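Local coordinates for protein sialyltransferase 0160 (Photobacterium damselae, PDB 4R84) that probably transfers sialic acid from CMP-sialic acid to galactose-containing acceptor sugars, as a bacterial sialyltransferase of the GT-B structural group, at residues T362-T366 and H407-I413; Q380-N385 and I417-F421; H126-P130 and L232-G236; F342-Q348 and V435-M441. All blocks are in the same frame, centred on the assembly; numbering follows the deposited sequence. Where two conformers were deposited one is given.

Interaction 1 of 4, residues T362-T366 and H407-I413. With CSF (cytidine-5'-monophosphate-3-fluoro-N-acetyl-neuraminic acid), chain E.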
# COMPACT_ATOMS: atom_id res chain seq x y z
N THR A 362 -15.73 -12.10 -13.35
CA THR A 362 -15.65 -11.86 -11.91
C THR A 362 -16.98 -12.18 -11.24
O THR A 362 -17.99 -11.51 -11.47
CB THR A 362 -15.27 -10.41 -11.61
OG1 THR A 362 -16.24 -9.53 -12.15
CG2 THR A 362 -13.91 -10.06 -12.22
N GLY A 363 -16.98 -13.21 -10.40
CA GLY A 363 -18.21 -13.62 -9.73
C GLY A 363 -18.57 -12.77 -8.52
O GLY A 363 -17.78 -11.95 -8.07
N THR A 364 -19.78 -12.96 -8.00
CA THR A 364 -20.14 -12.33 -6.73
C THR A 364 -20.82 -13.35 -5.83
O THR A 364 -20.88 -14.54 -6.16
CB THR A 364 -21.08 -11.13 -6.92
OG1 THR A 364 -21.18 -10.40 -5.69
CG2 THR A 364 -22.46 -11.60 -7.38
N THR A 365 -21.31 -12.90 -4.68
CA THR A 365 -22.03 -13.80 -3.78
C THR A 365 -23.52 -13.74 -4.07
O THR A 365 -23.95 -13.97 -5.19
CB THR A 365 -21.75 -13.45 -2.30
OG1 THR A 365 -22.03 -12.07 -2.07
CG2 THR A 365 -20.30 -13.71 -1.97
N THR A 366 -24.32 -13.47 -3.05
CA THR A 366 -25.76 -13.32 -3.22
C THR A 366 -26.10 -11.84 -3.14
O THR A 366 -25.28 -11.04 -2.68
CB THR A 366 -26.54 -14.11 -2.15
OG1 THR A 366 -26.13 -13.66 -0.85
CG2 THR A 366 -26.24 -15.59 -2.26
N HIS A 407 -15.89 -14.85 -6.19
CA HIS A 407 -15.84 -14.05 -4.96
C HIS A 407 -15.29 -14.94 -3.84
O HIS A 407 -15.61 -16.12 -3.76
CB HIS A 407 -17.24 -13.53 -4.61
CG HIS A 407 -17.26 -12.48 -3.54
ND1 HIS A 407 -17.02 -12.76 -2.21
CD2 HIS A 407 -17.53 -11.15 -3.60
CE1 HIS A 407 -17.13 -11.65 -1.50
NE2 HIS A 407 -17.44 -10.66 -2.32
N PRO A 408 -14.43 -14.38 -2.99
CA PRO A 408 -13.85 -15.20 -1.92
C PRO A 408 -14.90 -15.83 -1.00
O PRO A 408 -14.63 -16.87 -0.40
CB PRO A 408 -12.97 -14.20 -1.14
CG PRO A 408 -13.44 -12.81 -1.58
CD PRO A 408 -13.91 -13.00 -3.00
N ALA A 409 -16.07 -15.20 -0.87
CA ALA A 409 -17.11 -15.70 0.03
C ALA A 409 -18.19 -16.47 -0.72
O ALA A 409 -19.28 -16.72 -0.19
CB ALA A 409 -17.72 -14.54 0.81
N GLY A 410 -17.89 -16.85 -1.97
CA GLY A 410 -18.90 -17.43 -2.83
C GLY A 410 -19.38 -18.82 -2.43
O GLY A 410 -20.52 -19.17 -2.70
N GLY A 411 -18.51 -19.59 -1.79
CA GLY A 411 -18.88 -20.95 -1.39
C GLY A 411 -19.35 -21.81 -2.56
O GLY A 411 -18.70 -21.88 -3.59
N VAL A 412 -20.51 -22.44 -2.39
CA VAL A 412 -21.05 -23.36 -3.39
C VAL A 412 -21.42 -22.63 -4.69
O VAL A 412 -21.45 -23.23 -5.76
CB VAL A 412 -22.26 -24.12 -2.81
CG1 VAL A 412 -22.93 -24.98 -3.85
CG2 VAL A 412 -21.80 -25.00 -1.65
N ILE A 413 -21.70 -21.33 -4.59
CA ILE A 413 -21.98 -20.55 -5.80
C ILE A 413 -20.82 -20.68 -6.78
O ILE A 413 -21.00 -20.86 -7.97
CB ILE A 413 -22.21 -19.07 -5.45
CG1 ILE A 413 -23.48 -18.92 -4.61
CG2 ILE A 413 -22.27 -18.23 -6.71
CD1 ILE A 413 -23.80 -17.49 -4.27
C5A CSF E . -20.32 -4.03 -1.25
C4A CSF E . -19.08 -4.05 -0.36
C2A CSF E . -18.53 -6.33 -1.30
O6A CSF E . -19.70 -6.18 -2.13
C6A CSF E . -20.03 -4.85 -2.50
C3A CSF E . -18.68 -5.49 -0.03
O4A CSF E . -19.36 -3.32 0.84
N5A CSF E . -20.63 -2.66 -1.62
C7A CSF E . -21.27 -4.91 -3.37
C8A CSF E . -20.98 -5.71 -4.63
C9A CSF E . -22.15 -5.61 -5.60
O9A CSF E . -21.80 -6.35 -6.77
O8A CSF E . -19.82 -5.16 -5.25
O7A CSF E . -22.32 -5.56 -2.65
C1A CSF E . -18.38 -7.79 -0.93
OBA CSF E . -17.36 -8.15 -0.31
OAA CSF E . -19.28 -8.61 -1.25
O1A CSF E . -17.32 -5.91 -1.95
O2A CSF E . -16.21 -4.95 -3.96
N1 CSF E . -13.20 -9.96 -4.95
C2 CSF E . -12.44 -10.83 -5.76
N3 CSF E . -13.03 -11.47 -6.79
C4 CSF E . -14.34 -11.27 -7.05
C5 CSF E . -15.10 -10.42 -6.25
C6 CSF E . -14.50 -9.76 -5.18
C3' CSF E . -12.66 -6.98 -3.85
C2' CSF E . -11.73 -8.11 -4.22
C1' CSF E . -12.53 -9.32 -3.81
O4' CSF E . -13.49 -8.89 -2.85
C4' CSF E . -13.28 -7.51 -2.58
PA CSF E . -16.81 -6.24 -3.45
O5' CSF E . -15.54 -7.17 -3.26
C5' CSF E . -14.61 -6.85 -2.24
O3' CSF E . -11.95 -5.76 -3.68
O2' CSF E . -10.56 -8.08 -3.39
N4 CSF E . -14.93 -11.91 -8.08
O2 CSF E . -11.22 -11.00 -5.49
O3A CSF E . -17.82 -7.00 -4.26
C10 CSF E . -21.83 -2.11 -1.45
O10 CSF E . -22.75 -2.69 -0.89
C11 CSF E . -22.00 -0.73 -2.03
F3A CSF E . -19.63 -6.08 0.77
O HOH W 1 -18.33 -15.72 -7.13
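Thr365 lays its methyl CG2 over one face of the His407 imidazole, where two loops leave neighbouring parallel strands, 358-362 and 401-405, of a Rossmann-type domain in this GT-B glycosyltransferase. The CH-pi contact is shifted toward the rim: CG2 stands 3.7 Å from the ring centroid and 3.4 Å from ND1. With OG1 of Thr365 between backbone N and carbonyl carbon (chi1 54°), CG2 is anti to the carbonyl carbon and meets the ring. The ring then turns NE2 to the sialyl carboxylate of the bound donor analogue, giving OAA a hydrogen bond of 3.0 Å and OBA a weaker one. Its other nitrogen fixes the rotation, since ND1 accepts from Ala409 N at 2.9 Å, almost in the ring plane. Across the same pocket, Gly363 O takes a hydrogen bond of 2.9 Å from the cytosine amine N4. Gly363 thus bonds the base and His407 the carboxylate, while His407 CD2 and Pro408 CD also lie against the cytosine. Further out, Ile413 CD1 lies 3.7 Å from Thr366 CG2. A water stitches the two backbones, donating to Thr364 O at 3.0 Å and accepting from His407 N at 2.8 Å.

Interaction 2 of 4, residues Q380-N385 and I417-F421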
# COMPACT_ATOMS: atom_id res chain seq x y z
N GLN A 380 -25.60 -15.76 -12.61
CA GLN A 380 -24.24 -15.48 -13.05
C GLN A 380 -23.88 -16.39 -14.22
O GLN A 380 -23.22 -15.95 -15.16
CB GLN A 380 -23.26 -15.63 -11.89
CG GLN A 380 -23.60 -14.65 -10.75
CD GLN A 380 -22.62 -14.71 -9.59
OE1 GLN A 380 -21.43 -14.43 -9.75
NE2 GLN A 380 -23.12 -15.10 -8.43
N VAL A 381 -24.34 -17.64 -14.17
CA VAL A 381 -24.18 -18.53 -15.31
C VAL A 381 -24.87 -17.93 -16.54
O VAL A 381 -24.33 -17.94 -17.65
CB VAL A 381 -24.75 -19.94 -15.02
CG1 VAL A 381 -24.74 -20.78 -16.28
CG2 VAL A 381 -23.90 -20.62 -13.95
N ASN A 382 -26.06 -17.36 -16.34
CA ASN A 382 -26.77 -16.71 -17.44
C ASN A 382 -25.95 -15.57 -18.00
O ASN A 382 -25.88 -15.39 -19.22
CB ASN A 382 -28.14 -16.20 -16.98
CG ASN A 382 -29.10 -17.31 -16.62
OD1 ASN A 382 -28.85 -18.48 -16.91
ND2 ASN A 382 -30.21 -16.95 -15.98
N VAL A 383 -25.31 -14.78 -17.13
CA VAL A 383 -24.45 -13.69 -17.60
C VAL A 383 -23.31 -14.22 -18.48
O VAL A 383 -23.02 -13.66 -19.54
CB VAL A 383 -23.86 -12.86 -16.43
CG1 VAL A 383 -22.89 -11.81 -16.97
CG2 VAL A 383 -24.96 -12.18 -15.65
N ILE A 384 -22.63 -15.27 -18.04
CA ILE A 384 -21.53 -15.82 -18.83
C ILE A 384 -22.02 -16.35 -20.18
O ILE A 384 -21.39 -16.13 -21.21
CB ILE A 384 -20.82 -16.95 -18.09
CG1 ILE A 384 -20.32 -16.43 -16.74
CG2 ILE A 384 -19.67 -17.51 -18.95
CD1 ILE A 384 -19.85 -17.53 -15.80
N ASN A 385 -23.15 -17.06 -20.15
CA ASN A 385 -23.75 -17.58 -21.38
C ASN A 385 -24.01 -16.47 -22.38
O ASN A 385 -23.73 -16.63 -23.57
CB ASN A 385 -25.04 -18.33 -21.07
CG ASN A 385 -24.78 -19.74 -20.58
OD1 ASN A 385 -23.81 -20.37 -20.99
ND2 ASN A 385 -25.64 -20.24 -19.69
N ILE A 417 -21.05 -22.35 -10.61
CA ILE A 417 -20.64 -21.60 -11.79
C ILE A 417 -19.50 -22.29 -12.53
O ILE A 417 -19.56 -22.46 -13.76
CB ILE A 417 -20.21 -20.16 -11.42
CG1 ILE A 417 -21.40 -19.37 -10.86
CG2 ILE A 417 -19.59 -19.42 -12.62
CD1 ILE A 417 -21.01 -18.05 -10.19
N LEU A 418 -18.46 -22.69 -11.80
CA LEU A 418 -17.32 -23.33 -12.44
C LEU A 418 -17.76 -24.62 -13.14
O LEU A 418 -17.33 -24.91 -14.26
CB LEU A 418 -16.21 -23.62 -11.42
CG LEU A 418 -14.86 -24.07 -11.98
CD1 LEU A 418 -14.29 -22.98 -12.90
CD2 LEU A 418 -13.89 -24.41 -10.85
N GLY A 419 -18.63 -25.37 -12.48
CA GLY A 419 -19.08 -26.65 -13.00
C GLY A 419 -19.97 -26.51 -14.22
O GLY A 419 -20.24 -27.49 -14.91
N SER A 420 -20.43 -25.29 -14.50
CA SER A 420 -21.35 -25.08 -15.62
C SER A 420 -20.62 -24.83 -16.93
O SER A 420 -21.23 -24.80 -18.00
CB SER A 420 -22.28 -23.90 -15.34
OG SER A 420 -23.05 -24.13 -14.18
N PHE A 421 -19.30 -24.70 -16.84
CA PHE A 421 -18.45 -24.45 -17.99
C PHE A 421 -17.22 -25.33 -17.89
O PHE A 421 -16.24 -24.97 -17.24
CB PHE A 421 -18.07 -22.96 -18.08
CG PHE A 421 -19.26 -22.05 -18.19
CD1 PHE A 421 -19.90 -21.58 -17.05
CD2 PHE A 421 -19.77 -21.70 -19.43
CE1 PHE A 421 -21.01 -20.78 -17.15
CE2 PHE A 421 -20.88 -20.89 -19.53
CZ PHE A 421 -21.51 -20.43 -18.38
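Gln380 and Ile417 open the contact, CD1 of the isoleucine lying 3.7 Å from Gln380 CB and also touching the amide, whose polar atoms are used elsewhere: OE1 accepts from Thr364 N and NE2 donates to Tyr376 O. Next in sequence, Val381 divides its two methyls. CG2 lies 3.6 Å from Ser420 OG, a hydroxyl hydrogen-bonded to Ile416 O, and CG1 reaches 3.8 Å to Phe421 CE1. Here helix 373-388, which follows strand 358-362, packs beside helix 412-419, which follows strand 401-405. Both helices touch the parallel sheet of the Rossmann-type domain, through residues such as Phe361 and Phe404. One helical turn on from Gln380, Ile384 meets Ile417 and Phe421. Its CD1 is 3.7 Å from Ile417 CG2, and its CG2, anti to the backbone N, sits over one face of the Phe421 ring, 3.9 Å from the centroid and 27° off the normal. Asn385 closes the row from the side: OD1 comes to 3.3 Å from Phe421 CE2 at the ring edge, near its plane, with amide and ring planes 52° apart.

Interaction 3 of 4, residues H126-P130 and L232-G236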
# COMPACT_ATOMS: atom_id res chain seq x y z
N HIS A 126 -7.80 -3.23 6.72
CA HIS A 126 -8.79 -4.29 6.76
C HIS A 126 -9.24 -4.67 5.34
O HIS A 126 -10.06 -5.55 5.17
CB HIS A 126 -10.00 -3.86 7.58
CG HIS A 126 -10.83 -2.79 6.93
ND1 HIS A 126 -10.40 -1.48 6.82
CD2 HIS A 126 -12.05 -2.84 6.34
CE1 HIS A 126 -11.33 -0.78 6.20
NE2 HIS A 126 -12.33 -1.58 5.89
N ALA A 127 -8.69 -4.00 4.34
CA ALA A 127 -9.08 -4.24 2.96
C ALA A 127 -7.99 -5.02 2.21
O ALA A 127 -7.30 -5.85 2.81
CB ALA A 127 -9.38 -2.93 2.26
N SER A 128 -7.88 -4.81 0.90
CA SER A 128 -6.88 -5.54 0.12
C SER A 128 -5.81 -4.63 -0.44
O SER A 128 -4.62 -4.85 -0.21
CB SER A 128 -7.54 -6.29 -1.04
OG SER A 128 -8.22 -7.44 -0.56
N LEU A 129 -6.25 -3.64 -1.19
CA LEU A 129 -5.34 -2.78 -1.95
C LEU A 129 -4.29 -2.06 -1.06
O LEU A 129 -3.10 -2.14 -1.35
CB LEU A 129 -6.17 -1.77 -2.77
CG LEU A 129 -5.32 -0.93 -3.73
CD1 LEU A 129 -4.41 -1.83 -4.55
CD2 LEU A 129 -6.24 -0.08 -4.60
N PRO A 130 -4.72 -1.42 0.05
CA PRO A 130 -3.69 -0.82 0.91
C PRO A 130 -2.70 -1.85 1.44
O PRO A 130 -1.50 -1.61 1.43
CB PRO A 130 -4.50 -0.20 2.06
CG PRO A 130 -5.86 0.09 1.41
CD PRO A 130 -6.08 -1.11 0.54
N LEU A 232 -1.24 7.10 3.25
CA LEU A 232 -2.63 6.69 3.21
C LEU A 232 -2.96 6.15 1.82
O LEU A 232 -2.55 6.74 0.82
CB LEU A 232 -3.55 7.86 3.57
CG LEU A 232 -3.25 8.51 4.92
CD1 LEU A 232 -4.19 9.68 5.17
CD2 LEU A 232 -3.36 7.50 6.07
N TYR A 233 -3.64 5.01 1.77
CA TYR A 233 -3.96 4.36 0.51
C TYR A 233 -5.46 4.19 0.35
O TYR A 233 -6.14 3.70 1.25
CB TYR A 233 -3.31 2.97 0.42
CG TYR A 233 -1.79 2.99 0.59
CD1 TYR A 233 -1.22 3.09 1.85
CD2 TYR A 233 -0.95 2.91 -0.51
CE1 TYR A 233 0.16 3.09 2.02
CE2 TYR A 233 0.45 2.93 -0.36
CZ TYR A 233 0.99 3.03 0.91
OH TYR A 233 2.35 3.04 1.07
N ASP A 234 -5.99 4.57 -0.81
CA ASP A 234 -7.38 4.22 -1.14
C ASP A 234 -7.57 2.72 -1.07
O ASP A 234 -6.69 1.98 -1.48
CB ASP A 234 -7.75 4.65 -2.55
CG ASP A 234 -7.89 6.14 -2.70
OD1 ASP A 234 -8.18 6.82 -1.69
OD2 ASP A 234 -7.73 6.62 -3.84
N ASP A 235 -8.72 2.26 -0.59
CA ASP A 235 -8.95 0.81 -0.67
C ASP A 235 -9.78 0.41 -1.88
O ASP A 235 -9.85 -0.77 -2.21
CB ASP A 235 -9.56 0.26 0.61
CG ASP A 235 -10.88 0.85 0.95
OD1 ASP A 235 -11.35 1.74 0.22
OD2 ASP A 235 -11.45 0.41 1.97
N GLY A 236 -10.43 1.37 -2.52
CA GLY A 236 -11.18 1.07 -3.72
C GLY A 236 -12.19 2.13 -4.10
O GLY A 236 -11.94 3.31 -3.96
O HOH W 2 -9.18 -3.11 -1.19
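Pro130 packs against three consecutive residues of 232-236, and its ring can be followed atom by atom. CB meets Tyr233 CB at 3.8 Å. CG comes next, 3.6 Å from Tyr233 O and equally close to Asp234 O, so this methylene lies against two successive carbonyl oxygens. CD ends the path beside Asp235, 3.7 Å from both its CA and its CB. The neighbouring Leu129, its CG anti to the backbone N (chi1 -173°), brings CD2 to 3.8 Å from Asp234 O, and Ala127 puts its CB 3.6 Å from Asp235 CB. The carboxylate of Asp235 has its hydrogen-bond partner outside the contact, as OD2 accepts from Asn204 ND2. In the fold, 126-130 follows strand 106-125 and enters helix 129-144, whereas 232-236 leaves strand 225-233. These two strands flank strand 197-204 in the larger sheet, so the contact lies at the end of this sheet, in a Rossmann-type domain, next to Ser128, which touches the bound donor analogue. A water accepts from Leu129 N at 3.0 Å and donates to Asp235 O at 2.6 Å, bridging two segments that share no direct hydrogen bond. The rest is carbon against carbon or against backbone carbonyls. Buried Asp234 O has no hydrogen-bond partner in the model, which suggests that shape, more than direct polar pairing, sets how helix start and strand end fit.

Interaction 4 of 4, residues F342-Q348 and V435-M441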
# COMPACT_ATOMS: atom_id res chain seq x y z
N PHE A 342 -0.60 -16.45 -4.49
CA PHE A 342 -0.87 -16.41 -5.93
C PHE A 342 0.19 -17.16 -6.72
O PHE A 342 1.36 -16.80 -6.69
CB PHE A 342 -0.97 -14.96 -6.41
CG PHE A 342 -1.15 -14.82 -7.92
CD1 PHE A 342 -1.97 -15.69 -8.64
CD2 PHE A 342 -0.52 -13.78 -8.60
CE1 PHE A 342 -2.14 -15.54 -10.01
CE2 PHE A 342 -0.69 -13.62 -9.98
CZ PHE A 342 -1.51 -14.50 -10.68
N ASP A 343 -0.21 -18.22 -7.42
CA ASP A 343 0.72 -18.93 -8.29
C ASP A 343 0.71 -18.29 -9.67
O ASP A 343 -0.01 -18.74 -10.58
CB ASP A 343 0.37 -20.42 -8.36
CG ASP A 343 1.49 -21.28 -8.98
OD1 ASP A 343 2.38 -20.75 -9.69
OD2 ASP A 343 1.46 -22.51 -8.76
N LYS A 344 1.50 -17.23 -9.82
CA LYS A 344 1.55 -16.47 -11.06
C LYS A 344 2.03 -17.31 -12.23
O LYS A 344 1.49 -17.24 -13.33
CB LYS A 344 2.44 -15.23 -10.89
CG LYS A 344 2.69 -14.48 -12.18
CD LYS A 344 3.47 -13.19 -11.95
CE LYS A 344 3.84 -12.56 -13.28
NZ LYS A 344 4.61 -11.30 -13.16
N GLU A 345 3.07 -18.11 -11.98
CA GLU A 345 3.63 -18.97 -13.01
C GLU A 345 2.58 -19.90 -13.59
O GLU A 345 2.53 -20.11 -14.79
CB GLU A 345 4.79 -19.78 -12.42
CG GLU A 345 5.40 -20.79 -13.36
CD GLU A 345 6.68 -21.38 -12.80
OE1 GLU A 345 7.29 -20.74 -11.92
OE2 GLU A 345 7.06 -22.50 -13.22
N GLN A 346 1.73 -20.44 -12.72
CA GLN A 346 0.65 -21.32 -13.17
C GLN A 346 -0.38 -20.56 -14.02
O GLN A 346 -0.81 -21.06 -15.05
CB GLN A 346 -0.05 -21.99 -11.98
CG GLN A 346 -1.14 -22.95 -12.39
CD GLN A 346 -1.81 -23.59 -11.20
OE1 GLN A 346 -2.03 -22.94 -10.18
NE2 GLN A 346 -2.11 -24.87 -11.31
N LEU A 347 -0.76 -19.36 -13.60
CA LEU A 347 -1.74 -18.60 -14.38
C LEU A 347 -1.15 -18.21 -15.74
O LEU A 347 -1.85 -18.24 -16.75
CB LEU A 347 -2.22 -17.36 -13.63
CG LEU A 347 -3.34 -16.59 -14.34
CD1 LEU A 347 -4.54 -17.52 -14.63
CD2 LEU A 347 -3.80 -15.38 -13.55
N GLN A 348 0.15 -17.88 -15.75
CA GLN A 348 0.84 -17.58 -17.01
C GLN A 348 0.74 -18.78 -17.94
O GLN A 348 0.47 -18.63 -19.14
CB GLN A 348 2.31 -17.24 -16.78
CG GLN A 348 2.57 -15.84 -16.23
CD GLN A 348 4.04 -15.57 -15.94
OE1 GLN A 348 4.75 -16.41 -15.37
NE2 GLN A 348 4.51 -14.38 -16.33
N VAL A 435 -4.52 -8.33 -6.73
CA VAL A 435 -3.21 -8.96 -6.92
C VAL A 435 -2.86 -9.08 -8.42
O VAL A 435 -1.72 -8.87 -8.81
CB VAL A 435 -3.14 -10.37 -6.26
CG1 VAL A 435 -1.94 -11.17 -6.75
CG2 VAL A 435 -3.11 -10.25 -4.73
N LEU A 436 -3.86 -9.36 -9.26
CA LEU A 436 -3.59 -9.48 -10.70
C LEU A 436 -3.07 -8.18 -11.33
O LEU A 436 -2.12 -8.20 -12.11
CB LEU A 436 -4.86 -9.95 -11.44
CG LEU A 436 -5.42 -11.31 -11.02
CD1 LEU A 436 -6.64 -11.69 -11.87
CD2 LEU A 436 -4.35 -12.40 -11.09
N MET A 437 -3.71 -7.06 -11.03
CA MET A 437 -3.26 -5.80 -11.60
C MET A 437 -1.85 -5.46 -11.07
O MET A 437 -1.02 -4.93 -11.81
CB MET A 437 -4.27 -4.69 -11.28
CG MET A 437 -3.80 -3.31 -11.54
SD MET A 437 -3.07 -2.72 -10.01
CE MET A 437 -4.30 -3.13 -8.79
N MET A 438 -1.59 -5.76 -9.81
CA MET A 438 -0.30 -5.47 -9.16
C MET A 438 0.85 -6.26 -9.77
O MET A 438 1.99 -5.80 -9.81
CB MET A 438 -0.36 -5.78 -7.66
CG MET A 438 -1.24 -4.85 -6.83
SD MET A 438 -0.61 -3.17 -6.69
CE MET A 438 0.91 -3.41 -5.75
N THR A 439 0.56 -7.47 -10.22
CA THR A 439 1.60 -8.37 -10.70
C THR A 439 1.62 -8.46 -12.22
O THR A 439 2.27 -9.35 -12.79
CB THR A 439 1.43 -9.79 -10.12
OG1 THR A 439 0.13 -10.30 -10.48
CG2 THR A 439 1.55 -9.77 -8.59
N ASP A 440 0.92 -7.52 -12.85
CA ASP A 440 0.84 -7.40 -14.31
C ASP A 440 0.27 -8.67 -14.92
O ASP A 440 0.73 -9.14 -15.96
CB ASP A 440 2.22 -7.09 -14.91
CG ASP A 440 2.13 -6.50 -16.31
OD1 ASP A 440 1.03 -6.04 -16.69
OD2 ASP A 440 3.15 -6.49 -17.02
N MET A 441 -0.75 -9.23 -14.27
CA MET A 441 -1.34 -10.49 -14.73
C MET A 441 -2.81 -10.33 -15.12
O MET A 441 -3.58 -11.29 -15.11
CB MET A 441 -1.21 -11.57 -13.66
CG MET A 441 0.21 -12.16 -13.54
SD MET A 441 0.71 -12.98 -15.08
CE MET A 441 -0.40 -14.38 -15.06
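Phe342 turns the rim of its ring to Val435, Leu436, Thr439 and Met441, joining the N-terminal end of helix 344-353 to the C-terminal end of helix 434-438. Asp343 is the N-cap of the first helix, its OD1 accepting from Gln346 N. With CG anti to the backbone N, the Phe342 ring brings CD2 to 3.5 Å from Val435 CG1 and CZ to 3.6 Å from Leu436 CD2. Met441 CG and Thr439 OG1 come to its edge, near the ring plane, and Lys344 CA lies over one face. Two long chains then show opposite conformational solutions. Lys344 is extended throughout and runs past Met441 so that NZ donates to Thr439 O at 3.1 Å; the ammonium lies in the carbonyl plane, with a C=O...donor angle of 156°, and gives the end of the shorter helix a polar partner. Met441 instead folds back, bent at both chi2 (-62°) and chi3 (-69°). The fold places its CG 3.7 Å from Lys344 CG and swings CE to 3.5 Å from Gln348 CG and 3.7 Å from Leu347 CG, so one bent chain touches three residues on the first turn of helix 344-353. Met441 O is hydrogen-bonded to the hydroxyl of Tyr351, a residue of the calcium site. Within 435-441, Thr439, just past the helix, gives Val435 O two bonds, from OG1 (2.9 Å) and N (3.0 Å), on opposite faces of the carbonyl plane.

Three of the four contacts are buried, and interaction 3 is partly so, although it lies nearest the centre of the chain. Interactions 1 and 2 lie at the four-stranded parallel sheet, share helix 412-419 and touch directly through Gln380, which links the ligand-binding loop to the apolar helix packing behind it. Interaction 4 closes a longer chain loop within which both are nested, joining helix ends by a mixture of apolar packing and one lysine-to-carbonyl bond. Interaction 3 lies at the larger, mixed sheet. Chemistry follows place: ligand and water bonds mark interaction 1, hydrocarbon and ring contacts interaction 2, and carbonyl-facing carbon groups with a bridging water interaction 3.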